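Local coordinates for isomaltodextranase (Arthrobacter globiformis, PDB 5AWO), which hydrolyses (1->6)-alpha-D-glucosidic linkages in polysaccharides such as dextran, releasing successive isomaltose units from the non-reducing ends of the chains, at residues A[427-431]-A[475-480]; A[374-378]-A[479-483]; A[183-188]-A[232-237]. All blocks are in the same frame, centred on the assembly; numbering follows the deposited sequence.

Interaction 1: A[427-431]-A[475-480]; sequences DLGLA and RYPAAF
Arg-475, midway along strand 473-477, spans the gap to the backbone of Gly-429. Its CG lies anti to the backbone N (chi1 -180°), and the chain runs straight until a bend at chi3 turns the guanidinium along residues 429-431. Arg-475 NH1 donates to Gly-429 O at 3.1 Å in a nearly straight bond (167° at the hydrogen). The oxygen sits at the guanidinium edge and in its plane, although NH1 itself approaches from above the carbonyl plane. Ala-431 CB lies 4.0 Å from Arg-475 NH1. The same guanidinium makes a salt bridge through NE to Glu-607 and a cation-pi contact with Trp-605.

Pro-477 follows with its ring directed at the loop. Pro-477 CG presses on Leu-428 O at 3.1 Å and meets Leu-430 CD2 at 3.9 Å, the side chains of Pro-477 and Leu-430 crossing at about a right angle. Gly-429 faces this ring, and in its left-handed backbone conformation a beta carbon would collide with Leu-428 O.

Phe-480, the last residue of the short 3-10 segment 478-480, returns to the loop. Asp-427 O lies in the ring plane at its edge, 3.6 Å from Phe-480 CE2, while Leu-428 CD2 approaches Phe-480 CZ obliquely at 3.8 Å. Trp-405 backs this apolar patch, meeting Phe-480 edge to face.

Between residues 427-431 and 475-480 the polar link is one charged hydrogen bond, set beside largely buried apolar packing. Because Arg-475 also pairs with Glu-607, its aim at Gly-429 O probably depends on that second-shell carboxylate.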
ATOM      1  N   ASP A 427      16.514  15.472 -10.569  1.00 18.32           N
ATOM      2  CA  ASP A 427      15.266  14.792 -10.261  1.00 18.01           C
ATOM      3  C   ASP A 427      15.208  14.324  -8.818  1.00 17.85           C
ATOM      4  O   ASP A 427      14.235  14.634  -8.109  1.00 19.13           O
ATOM      5  CB  ASP A 427      15.047  13.614 -11.233  1.00 17.09           C
ATOM      6  CG  ASP A 427      14.915  14.050 -12.668  1.00 18.75           C
ATOM      7  OD1 ASP A 427      14.209  15.034 -12.947  1.00 19.19           O
ATOM      8  OD2 ASP A 427      15.511  13.390 -13.561  1.00 18.54           O
ATOM      9  N   LEU A 428      16.225  13.604  -8.335  1.00 17.68           N
ATOM     10  CA  LEU A 428      16.197  13.061  -6.964  1.00 18.46           C
ATOM     11  C   LEU A 428      16.612  14.062  -5.877  1.00 19.88           C
ATOM     12  O   LEU A 428      16.183  13.934  -4.743  1.00 20.33           O
ATOM     13  CB  LEU A 428      17.032  11.789  -6.843  1.00 18.78           C
ATOM     14  CG  LEU A 428      16.669  10.645  -7.817  1.00 19.20           C
ATOM     15  CD1 LEU A 428      17.474   9.412  -7.490  1.00 19.66           C
ATOM     16  CD2 LEU A 428      15.172  10.347  -7.850  1.00 19.61           C
ATOM     17  N   GLY A 429      17.450  15.035  -6.235  1.00 20.56           N
ATOM     18  CA  GLY A 429      17.858  16.085  -5.275  1.00 20.58           C
ATOM     19  C   GLY A 429      19.063  15.687  -4.445  1.00 21.20           C
ATOM     20  O   GLY A 429      19.180  16.078  -3.284  1.00 21.21           O
ATOM     21  N   LEU A 430      19.943  14.879  -5.019  1.00 20.80           N
ATOM     22  CA  LEU A 430      21.165  14.432  -4.343  1.00 22.05           C
ATOM     23  C   LEU A 430      22.362  15.239  -4.823  1.00 22.77           C
ATOM     24  O   LEU A 430      22.361  15.767  -5.927  1.00 22.06           O
ATOM     25  CB  LEU A 430      21.424  12.960  -4.624  1.00 22.15           C
ATOM     26  CG  LEU A 430      20.247  12.024  -4.399  1.00 22.00           C
ATOM     27  CD1 LEU A 430      20.700  10.622  -4.754  1.00 22.14           C
ATOM     28  CD2 LEU A 430      19.737  12.119  -2.973  1.00 21.26           C
ATOM     29  N   ALA A 431      23.388  15.313  -3.975  1.00 24.09           N
ATOM     30  CA  ALA A 431      24.609  16.053  -4.286  1.00 26.61           C
ATOM     31  C   ALA A 431      25.773  15.109  -4.653  1.00 28.28           C
ATOM     32  O   ALA A 431      26.856  15.578  -5.019  1.00 31.44           O
ATOM     33  CB  ALA A 431      24.999  16.910  -3.087  1.00 26.44           C
ATOM     34  N   ARG A 475      21.505  11.653   2.753  1.00 24.42           N
ATOM     35  CA  ARG A 475      20.425  12.595   2.444  1.00 23.26           C
ATOM     36  C   ARG A 475      19.129  11.865   2.019  1.00 22.77           C
ATOM     37  O   ARG A 475      19.157  11.029   1.117  1.00 22.48           O
ATOM     38  CB  ARG A 475      20.822  13.575   1.341  1.00 23.77           C
ATOM     39  CG  ARG A 475      19.740  14.583   0.978  1.00 23.95           C
ATOM     40  CD  ARG A 475      20.112  15.534  -0.110  1.00 24.14           C
ATOM     41  NE  ARG A 475      21.211  16.424   0.303  1.00 24.13           N
ATOM     42  CZ  ARG A 475      21.724  17.384  -0.460  1.00 25.54           C
ATOM     43  NH1 ARG A 475      21.291  17.616  -1.701  1.00 24.72           N
ATOM     44  NH2 ARG A 475      22.736  18.124   0.023  1.00 25.96           N
ATOM     45  N   TYR A 476      18.025  12.277   2.633  1.00 21.60           N
ATOM     46  CA  TYR A 476      16.661  11.822   2.326  1.00 20.84           C
ATOM     47  C   TYR A 476      15.825  12.986   1.811  1.00 20.95           C
ATOM     48  O   TYR A 476      15.365  13.812   2.594  1.00 20.74           O
ATOM     49  CB  TYR A 476      16.011  11.242   3.570  1.00 20.44           C
ATOM     50  CG  TYR A 476      16.771  10.101   4.156  1.00 21.17           C
ATOM     51  CD1 TYR A 476      17.864  10.323   4.988  1.00 22.50           C
ATOM     52  CD2 TYR A 476      16.445   8.775   3.846  1.00 20.25           C
ATOM     53  CE1 TYR A 476      18.567   9.265   5.532  1.00 22.81           C
ATOM     54  CE2 TYR A 476      17.139   7.711   4.386  1.00 22.08           C
ATOM     55  CZ  TYR A 476      18.222   7.950   5.216  1.00 23.96           C
ATOM     56  OH  TYR A 476      18.895   6.869   5.744  1.00 24.03           O
ATOM     57  N   PRO A 477      15.595  13.062   0.485  1.00 19.51           N
ATOM     58  CA  PRO A 477      14.737  14.085  -0.084  1.00 19.14           C
ATOM     59  C   PRO A 477      13.274  13.966   0.347  1.00 20.58           C
ATOM     60  O   PRO A 477      12.698  12.882   0.309  1.00 19.62           O
ATOM     61  CB  PRO A 477      14.863  13.846  -1.589  1.00 19.34           C
ATOM     62  CG  PRO A 477      16.205  13.210  -1.736  1.00 19.49           C
ATOM     63  CD  PRO A 477      16.261  12.286  -0.585  1.00 18.86           C
ATOM     64  N   ALA A 478      12.668  15.068   0.773  1.00 20.94           N
ATOM     65  CA  ALA A 478      11.302  15.016   1.294  1.00 20.15           C
ATOM     66  C   ALA A 478      10.289  14.706   0.197  1.00 20.03           C
ATOM     67  O   ALA A 478       9.247  14.092   0.475  1.00 18.38           O
ATOM     68  CB  ALA A 478      10.945  16.339   1.980  1.00 20.85           C
ATOM     69  N   ALA A 479      10.594  15.106  -1.034  1.00 19.01           N
ATOM     70  CA  ALA A 479       9.664  14.932  -2.164  1.00 19.39           C
ATOM     71  C   ALA A 479       9.489  13.462  -2.547  1.00 19.21           C
ATOM     72  O   ALA A 479       8.549  13.153  -3.276  1.00 18.96           O
ATOM     73  CB  ALA A 479      10.093  15.742  -3.367  1.00 20.38           C
ATOM     74  N   PHE A 480      10.379  12.599  -2.072  1.00 17.81           N
ATOM     75  CA  PHE A 480      10.250  11.150  -2.298  1.00 17.73           C
ATOM     76  C   PHE A 480       9.883  10.359  -1.060  1.00 17.65           C
ATOM     77  O   PHE A 480       9.833   9.147  -1.110  1.00 17.28           O
ATOM     78  CB  PHE A 480      11.529  10.610  -2.956  1.00 17.37           C
ATOM     79  CG  PHE A 480      11.597  10.912  -4.416  1.00 17.50           C
ATOM     80  CD1 PHE A 480      10.932  10.088  -5.318  1.00 17.12           C
ATOM     81  CD2 PHE A 480      12.267  12.021  -4.907  1.00 17.58           C
ATOM     82  CE1 PHE A 480      10.930  10.352  -6.662  1.00 18.19           C
ATOM     83  CE2 PHE A 480      12.276  12.283  -6.266  1.00 18.33           C
ATOM     84  CZ  PHE A 480      11.593  11.462  -7.140  1.00 18.19           C
TER

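Interaction 2: A[374-378]-A[479-483]; sequences GKPLY and AFAAW
Strand 375-378 comes closest to the other backbone at Lys-375 and Phe-480, whose CA atoms lie 6.2 Å apart. Lys-375 carries the contact: its extended chain crosses one face of the Trp-483 indole, with CE 3.5 Å from the centroid of the six-membered ring in a CH-pi contact. A bend at the last torsion (chi4 64°) keeps Lys-375 NZ above the Trp-483 six-membered ring, 4.4 Å from its centroid, as a cation-pi partner. Lys-375 NZ also donates to Ala-481 O at 2.8 Å, and to a water 2.9 Å away that accepts from Trp-483 N as well; Asn-306 takes a further bond. A methionine in place of Lys-375 would probably leave Ala-481 O without this donor and the indole face without its cation.

The Trp-483 edge points at the face of Tyr-378 in a T-shaped pair, planes 80° apart and centroids 5.1 Å apart. Nearby, Leu-377 CD1 touches the rim of Phe-480 at CZ, 4.0 Å away, while Lys-375 O lies in that ring's plane at its edge.

Strand 375-378 runs between strands 391-392 and 395-399 in the beta-sandwich sheet, and Trp-483 belongs to edge strand 482-484 of a carbohydrate-binding-module sheet. Ser-303, following helix 295-302, bonds to the Tyr-378 hydroxyl.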
ATOM      1  N   GLY A 374       8.256   3.506  -4.142  1.00 14.83           N
ATOM      2  CA  GLY A 374       8.569   4.593  -5.065  1.00 14.23           C
ATOM      3  C   GLY A 374       7.427   5.560  -5.214  1.00 14.45           C
ATOM      4  O   GLY A 374       6.266   5.240  -4.876  1.00 14.35           O
ATOM      5  N   LYS A 375       7.782   6.753  -5.678  1.00 14.09           N
ATOM      6  CA  LYS A 375       6.846   7.711  -6.215  1.00 13.91           C
ATOM      7  C   LYS A 375       7.163   7.928  -7.683  1.00 13.79           C
ATOM      8  O   LYS A 375       8.308   7.828  -8.094  1.00 13.98           O
ATOM      9  CB  LYS A 375       6.894   9.055  -5.455  1.00 14.13           C
ATOM     10  CG  LYS A 375       5.996   9.065  -4.214  1.00 14.52           C
ATOM     11  CD  LYS A 375       6.108  10.358  -3.392  1.00 14.45           C
ATOM     12  CE  LYS A 375       4.982  10.544  -2.378  1.00 14.70           C
ATOM     13  NZ  LYS A 375       4.986   9.512  -1.328  1.00 15.16           N
ATOM     14  N   PRO A 376       6.131   8.249  -8.479  1.00 13.64           N
ATOM     15  CA  PRO A 376       6.387   8.742  -9.831  1.00 14.00           C
ATOM     16  C   PRO A 376       7.118  10.067  -9.717  1.00 14.47           C
ATOM     17  O   PRO A 376       6.996  10.736  -8.668  1.00 14.56           O
ATOM     18  CB  PRO A 376       4.979   8.968 -10.394  1.00 13.91           C
ATOM     19  CG  PRO A 376       4.190   9.354  -9.168  1.00 13.25           C
ATOM     20  CD  PRO A 376       4.753   8.515  -8.055  1.00 13.96           C
ATOM     21  N   LEU A 377       7.849  10.478 -10.741  1.00 15.33           N
ATOM     22  CA  LEU A 377       8.440  11.810 -10.673  1.00 16.02           C
ATOM     23  C   LEU A 377       7.326  12.863 -10.657  1.00 15.97           C
ATOM     24  O   LEU A 377       6.532  12.947 -11.570  1.00 17.22           O
ATOM     25  CB  LEU A 377       9.357  12.050 -11.865  1.00 17.32           C
ATOM     26  CG  LEU A 377      10.188  13.327 -11.839  1.00 21.52           C
ATOM     27  CD1 LEU A 377      11.161  13.330 -10.666  1.00 23.66           C
ATOM     28  CD2 LEU A 377      10.917  13.475 -13.164  1.00 23.35           C
ATOM     29  N   TYR A 378       7.274  13.672  -9.604  1.00 17.27           N
ATOM     30  CA  TYR A 378       6.297  14.758  -9.543  1.00 18.14           C
ATOM     31  C   TYR A 378       6.736  15.913 -10.435  1.00 18.93           C
ATOM     32  O   TYR A 378       7.929  16.259 -10.434  1.00 20.85           O
ATOM     33  CB  TYR A 378       6.061  15.224  -8.095  1.00 17.68           C
ATOM     34  CG  TYR A 378       5.020  14.382  -7.380  1.00 16.59           C
ATOM     35  CD1 TYR A 378       5.173  13.005  -7.249  1.00 15.59           C
ATOM     36  CD2 TYR A 378       3.853  14.949  -6.890  1.00 16.09           C
ATOM     37  CE1 TYR A 378       4.227  12.227  -6.598  1.00 16.15           C
ATOM     38  CE2 TYR A 378       2.890  14.168  -6.250  1.00 15.48           C
ATOM     39  CZ  TYR A 378       3.084  12.799  -6.129  1.00 15.65           C
ATOM     40  OH  TYR A 378       2.110  12.041  -5.496  1.00 15.00           O
ATOM     41  N   ALA A 479      10.594  15.106  -1.034  1.00 19.01           N
ATOM     42  CA  ALA A 479       9.664  14.932  -2.164  1.00 19.39           C
ATOM     43  C   ALA A 479       9.489  13.462  -2.547  1.00 19.21           C
ATOM     44  O   ALA A 479       8.549  13.153  -3.276  1.00 18.96           O
ATOM     45  CB  ALA A 479      10.093  15.742  -3.367  1.00 20.38           C
ATOM     46  N   PHE A 480      10.379  12.599  -2.072  1.00 17.81           N
ATOM     47  CA  PHE A 480      10.250  11.150  -2.298  1.00 17.73           C
ATOM     48  C   PHE A 480       9.883  10.359  -1.060  1.00 17.65           C
ATOM     49  O   PHE A 480       9.833   9.147  -1.110  1.00 17.28           O
ATOM     50  CB  PHE A 480      11.529  10.610  -2.956  1.00 17.37           C
ATOM     51  CG  PHE A 480      11.597  10.912  -4.416  1.00 17.50           C
ATOM     52  CD1 PHE A 480      10.932  10.088  -5.318  1.00 17.12           C
ATOM     53  CD2 PHE A 480      12.267  12.021  -4.907  1.00 17.58           C
ATOM     54  CE1 PHE A 480      10.930  10.352  -6.662  1.00 18.19           C
ATOM     55  CE2 PHE A 480      12.276  12.283  -6.266  1.00 18.33           C
ATOM     56  CZ  PHE A 480      11.593  11.462  -7.140  1.00 18.19           C
ATOM     57  N   ALA A 481       9.631  11.040   0.074  1.00 18.03           N
ATOM     58  CA  ALA A 481       9.250  10.410   1.319  1.00 17.06           C
ATOM     59  C   ALA A 481       7.732  10.244   1.412  1.00 15.92           C
ATOM     60  O   ALA A 481       7.044  10.416   0.417  1.00 16.45           O
ATOM     61  CB  ALA A 481       9.789  11.231   2.498  1.00 18.21           C
ATOM     62  N   ALA A 482       7.256   9.858   2.600  1.00 16.12           N
ATOM     63  CA  ALA A 482       5.844   9.671   2.865  1.00 16.61           C
ATOM     64  C   ALA A 482       5.232  10.949   3.400  1.00 16.96           C
ATOM     65  O   ALA A 482       5.799  11.557   4.309  1.00 17.72           O
ATOM     66  CB  ALA A 482       5.636   8.528   3.843  1.00 16.84           C
ATOM     67  N   TRP A 483       4.072  11.318   2.882  1.00 16.36           N
ATOM     68  CA  TRP A 483       3.345  12.525   3.253  1.00 16.68           C
ATOM     69  C   TRP A 483       2.022  12.176   3.909  1.00 17.74           C
ATOM     70  O   TRP A 483       1.306  11.301   3.431  1.00 16.97           O
ATOM     71  CB  TRP A 483       3.028  13.398   2.047  1.00 16.33           C
ATOM     72  CG  TRP A 483       4.173  13.616   1.108  1.00 15.60           C
ATOM     73  CD1 TRP A 483       5.486  13.717   1.438  1.00 16.28           C
ATOM     74  CD2 TRP A 483       4.106  13.721  -0.314  1.00 15.79           C
ATOM     75  NE1 TRP A 483       6.246  13.890   0.313  1.00 16.73           N
ATOM     76  CE2 TRP A 483       5.419  13.921  -0.778  1.00 15.97           C
ATOM     77  CE3 TRP A 483       3.057  13.708  -1.243  1.00 15.82           C
ATOM     78  CZ2 TRP A 483       5.726  14.037  -2.131  1.00 15.83           C
ATOM     79  CZ3 TRP A 483       3.358  13.831  -2.574  1.00 15.51           C
ATOM     80  CH2 TRP A 483       4.691  14.019  -3.012  1.00 15.87           C
TER
HETATM   81  O   HOH W   1       2.836   9.889   0.607  1.00 14.92           O

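Interaction 3: A[183-188]-A[232-237]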
ATOM      1  N   VAL A 183     -18.864  -8.493  13.569  1.00 14.01           N
ATOM      2  CA  VAL A 183     -17.791  -8.070  12.651  1.00 13.85           C
ATOM      3  C   VAL A 183     -16.419  -8.327  13.266  1.00 14.72           C
ATOM      4  O   VAL A 183     -15.513  -8.923  12.637  1.00 14.69           O
ATOM      5  CB  VAL A 183     -17.944  -6.598  12.240  1.00 14.27           C
ATOM      6  CG1 VAL A 183     -16.745  -6.097  11.442  1.00 14.81           C
ATOM      7  CG2 VAL A 183     -19.216  -6.396  11.435  1.00 14.85           C
ATOM      8  N   GLN A 184     -16.247  -7.872  14.508  1.00 14.13           N
ATOM      9  CA  GLN A 184     -14.951  -8.040  15.133  1.00 14.30           C
ATOM     10  C   GLN A 184     -14.610  -9.491  15.385  1.00 14.50           C
ATOM     11  O   GLN A 184     -13.462  -9.902  15.225  1.00 15.36           O
ATOM     12  CB  GLN A 184     -14.849  -7.213  16.403  1.00 15.38           C
ATOM     13  CG  GLN A 184     -14.952  -5.743  16.116  1.00 15.60           C
ATOM     14  CD  GLN A 184     -14.460  -4.867  17.237  1.00 17.56           C
ATOM     15  OE1 GLN A 184     -14.859  -5.049  18.396  1.00 18.24           O
ATOM     16  NE2 GLN A 184     -13.609  -3.905  16.923  1.00 17.06           N
ATOM     17  N   GLY A 185     -15.593 -10.279  15.797  1.00 14.77           N
ATOM     18  CA  GLY A 185     -15.407 -11.706  15.919  1.00 14.80           C
ATOM     19  C   GLY A 185     -15.005 -12.390  14.613  1.00 14.56           C
ATOM     20  O   GLY A 185     -14.242 -13.351  14.636  1.00 15.45           O
ATOM     21  N   TYR A 186     -15.552 -11.917  13.486  1.00 14.77           N
ATOM     22  CA  TYR A 186     -15.236 -12.496  12.164  1.00 14.05           C
ATOM     23  C   TYR A 186     -13.771 -12.243  11.797  1.00 13.92           C
ATOM     24  O   TYR A 186     -13.054 -13.138  11.368  1.00 14.28           O
ATOM     25  CB  TYR A 186     -16.149 -11.950  11.050  1.00 14.57           C
ATOM     26  CG  TYR A 186     -16.612 -12.982  10.035  1.00 14.13           C
ATOM     27  CD1 TYR A 186     -15.863 -14.096   9.743  1.00 14.15           C
ATOM     28  CD2 TYR A 186     -17.822 -12.806   9.372  1.00 13.52           C
ATOM     29  CE1 TYR A 186     -16.304 -15.046   8.845  1.00 13.71           C
ATOM     30  CE2 TYR A 186     -18.283 -13.733   8.462  1.00 14.09           C
ATOM     31  CZ  TYR A 186     -17.539 -14.873   8.211  1.00 13.10           C
ATOM     32  OH  TYR A 186     -18.006 -15.849   7.353  1.00 15.01           O
ATOM     33  N   VAL A 187     -13.347 -11.009  12.031  1.00 13.40           N
ATOM     34  CA  VAL A 187     -11.977 -10.589  11.770  1.00 13.68           C
ATOM     35  C   VAL A 187     -11.018 -11.388  12.673  1.00 14.78           C
ATOM     36  O   VAL A 187     -10.033 -11.954  12.203  1.00 14.52           O
ATOM     37  CB  VAL A 187     -11.830  -9.081  11.905  1.00 14.17           C
ATOM     38  CG1 VAL A 187     -10.377  -8.670  11.805  1.00 13.69           C
ATOM     39  CG2 VAL A 187     -12.653  -8.385  10.825  1.00 13.83           C
ATOM     40  N   ARG A 188     -11.326 -11.433  13.970  1.00 14.83           N
ATOM     41  CA  ARG A 188     -10.485 -12.234  14.881  1.00 14.60           C
ATOM     42  C   ARG A 188     -10.515 -13.731  14.626  1.00 14.62           C
ATOM     43  O   ARG A 188      -9.519 -14.406  14.852  1.00 14.57           O
ATOM     44  CB  ARG A 188     -10.817 -11.923  16.335  1.00 15.15           C
ATOM     45  CG  ARG A 188     -10.466 -10.516  16.761  1.00 16.55           C
ATOM     46  CD  ARG A 188     -10.367 -10.335  18.269  1.00 17.33           C
ATOM     47  NE  ARG A 188     -10.193  -8.934  18.652  1.00 18.47           N
ATOM     48  CZ  ARG A 188     -11.170  -8.105  19.024  1.00 18.50           C
ATOM     49  NH1 ARG A 188     -12.436  -8.490  19.100  1.00 19.71           N
ATOM     50  NH2 ARG A 188     -10.874  -6.851  19.347  1.00 20.60           N
ATOM     51  N   TRP A 232     -14.211  -0.812  13.017  1.00 15.70           N
ATOM     52  CA  TRP A 232     -14.306  -2.074  13.729  1.00 16.24           C
ATOM     53  C   TRP A 232     -13.296  -3.103  13.219  1.00 15.35           C
ATOM     54  O   TRP A 232     -12.664  -3.843  13.974  1.00 15.02           O
ATOM     55  CB  TRP A 232     -15.704  -2.662  13.564  1.00 16.12           C
ATOM     56  CG  TRP A 232     -16.811  -1.923  14.259  1.00 16.39           C
ATOM     57  CD1 TRP A 232     -16.697  -0.958  15.219  1.00 17.71           C
ATOM     58  CD2 TRP A 232     -18.211  -2.104  14.036  1.00 16.22           C
ATOM     59  NE1 TRP A 232     -17.951  -0.549  15.624  1.00 18.40           N
ATOM     60  CE2 TRP A 232     -18.892  -1.244  14.912  1.00 17.14           C
ATOM     61  CE3 TRP A 232     -18.948  -2.941  13.209  1.00 16.79           C
ATOM     62  CZ2 TRP A 232     -20.287  -1.186  14.958  1.00 17.26           C
ATOM     63  CZ3 TRP A 232     -20.341  -2.869  13.245  1.00 17.03           C
ATOM     64  CH2 TRP A 232     -20.981  -2.005  14.121  1.00 18.02           C
ATOM     65  N   ILE A 233     -13.185  -3.175  11.891  1.00 15.31           N
ATOM     66  CA  ILE A 233     -12.261  -4.115  11.230  1.00 15.08           C
ATOM     67  C   ILE A 233     -10.788  -3.822  11.611  1.00 14.13           C
ATOM     68  O   ILE A 233     -10.035  -4.720  11.967  1.00 13.67           O
ATOM     69  CB  ILE A 233     -12.470  -4.056   9.696  1.00 15.12           C
ATOM     70  CG1 ILE A 233     -13.858  -4.601   9.311  1.00 15.11           C
ATOM     71  CG2 ILE A 233     -11.381  -4.800   8.955  1.00 15.55           C
ATOM     72  CD1 ILE A 233     -14.306  -4.262   7.890  1.00 15.69           C
ATOM     73  N   ASN A 234     -10.438  -2.543  11.539  1.00 15.11           N
ATOM     74  CA  ASN A 234      -9.107  -2.072  11.918  1.00 15.69           C
ATOM     75  C   ASN A 234      -8.776  -2.501  13.349  1.00 15.71           C
ATOM     76  O   ASN A 234      -7.781  -3.158  13.594  1.00 17.03           O
ATOM     77  CB  ASN A 234      -9.095  -0.547  11.760  1.00 15.75           C
ATOM     78  CG  ASN A 234      -7.842   0.128  12.253  1.00 16.62           C
ATOM     79  OD1 ASN A 234      -6.835  -0.488  12.565  1.00 16.24           O
ATOM     80  ND2 ASN A 234      -7.941   1.446  12.333  1.00 17.72           N
ATOM     81  N   GLU A 235      -9.655  -2.157  14.284  1.00 17.40           N
ATOM     82  CA  GLU A 235      -9.411  -2.515  15.669  1.00 18.16           C
ATOM     83  C   GLU A 235      -9.245  -4.027  15.868  1.00 16.95           C
ATOM     84  O   GLU A 235      -8.352  -4.486  16.583  1.00 16.86           O
ATOM     85  CB  GLU A 235     -10.549  -1.981  16.545  1.00 20.71           C
ATOM     86  CG  GLU A 235     -10.379  -2.318  18.028  1.00 23.35           C
ATOM     87  CD  GLU A 235     -11.486  -1.759  18.914  1.00 26.42           C
ATOM     88  OE1 GLU A 235     -12.671  -1.923  18.581  1.00 27.91           O
ATOM     89  OE2 GLU A 235     -11.168  -1.153  19.965  1.00 31.53           O
ATOM     90  N   ALA A 236     -10.118  -4.818  15.251  1.00 15.19           N
ATOM     91  CA  ALA A 236     -10.061  -6.249  15.394  1.00 15.57           C
ATOM     92  C   ALA A 236      -8.845  -6.898  14.720  1.00 15.56           C
ATOM     93  O   ALA A 236      -8.345  -7.930  15.176  1.00 16.29           O
ATOM     94  CB  ALA A 236     -11.343  -6.854  14.871  1.00 14.98           C
ATOM     95  N   ALA A 237      -8.408  -6.346  13.583  1.00 15.97           N
ATOM     96  CA  ALA A 237      -7.215  -6.875  12.920  1.00 16.66           C
ATOM     97  C   ALA A 237      -5.964  -6.594  13.756  1.00 17.01           C
ATOM     98  O   ALA A 237      -5.006  -7.375  13.768  1.00 17.71           O
ATOM     99  CB  ALA A 237      -7.065  -6.238  11.533  1.00 15.78           C
TER
HETATM  100  O   HOH W   2      -7.787  -7.078  18.229  1.00 27.70           O
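Ala-236 brings the two helices together: its CB is a small bump set into the hollow formed by Gln-184 and Val-187 of the facing helix. Ala-236 CB lies 3.8 Å from Gln-184 CB and 3.7 Å from Val-187 CG1. With so small a residue here, the axes of the two segments pass 8.5 Å apart, crossing at -41°.

Val-187 provides the complementary bump. Val-187 CG1, anti to the backbone N (chi1 173°), enters the hollow beside Ala-236 and Ala-237, 3.5 Å from Ala-237 N, and CG2 of the same valine faces Ile-233. One turn earlier, Val-183 fits between Ile-233 and Trp-232. Its CG1 meets Ile-233 CG1, and Val-183 CG2 comes to the indole edge at Trp-232 CE3, 3.9 Å away, the side chains crossing at about a right angle.

Gln-184 lies along the flank of helix 223-237 with its amide NH2 gripped twice. Gln-184 NE2 donates to Trp-232 O at 3.1 Å, on a lone pair in the carbonyl plane, and to Glu-235 OE1 at 2.7 Å, on the anti side of the carboxylate. Both acceptors lie close to the amide plane, which should fix the rotation of the group; Trp-232 O also accepts its helical bond from Ala-236 N. Arg-188 lays a guanidinium face over Ala-236 CA, and a water links its NE to Glu-235 O.

Ala-237 comes within about 6 Å, side chain to side chain, of Asp-262, the probable proton donor. Helices 179-192 and 223-237 are neighbours on the outside of the TIM barrel, each leading into one of the adjacent parallel strands 197-200 and 242-245.

Overall arrangement
Interaction 3 comes first along the chain and joins two outer helices of the catalytic TIM barrel. Interaction 2 opens next, at 374-378, then interaction 1 at 427-431, and both close within residues 475-483. Their centres lie about 32 and 39 Å from that of interaction 3, across the chain's centre. Only about 9 Å apart, centre to centre, they share Ala-479 and Phe-480 on the turn between strands 473-477 and 482-484, and Ala-478 O and Trp-483 NE1, 3.0 Å apart, probably form a hydrogen bond. This turn and the strand ends flanking it meet two parts of the beta sandwich, loop 427-431 and strand 375-378, making a continuous interface between the two domains.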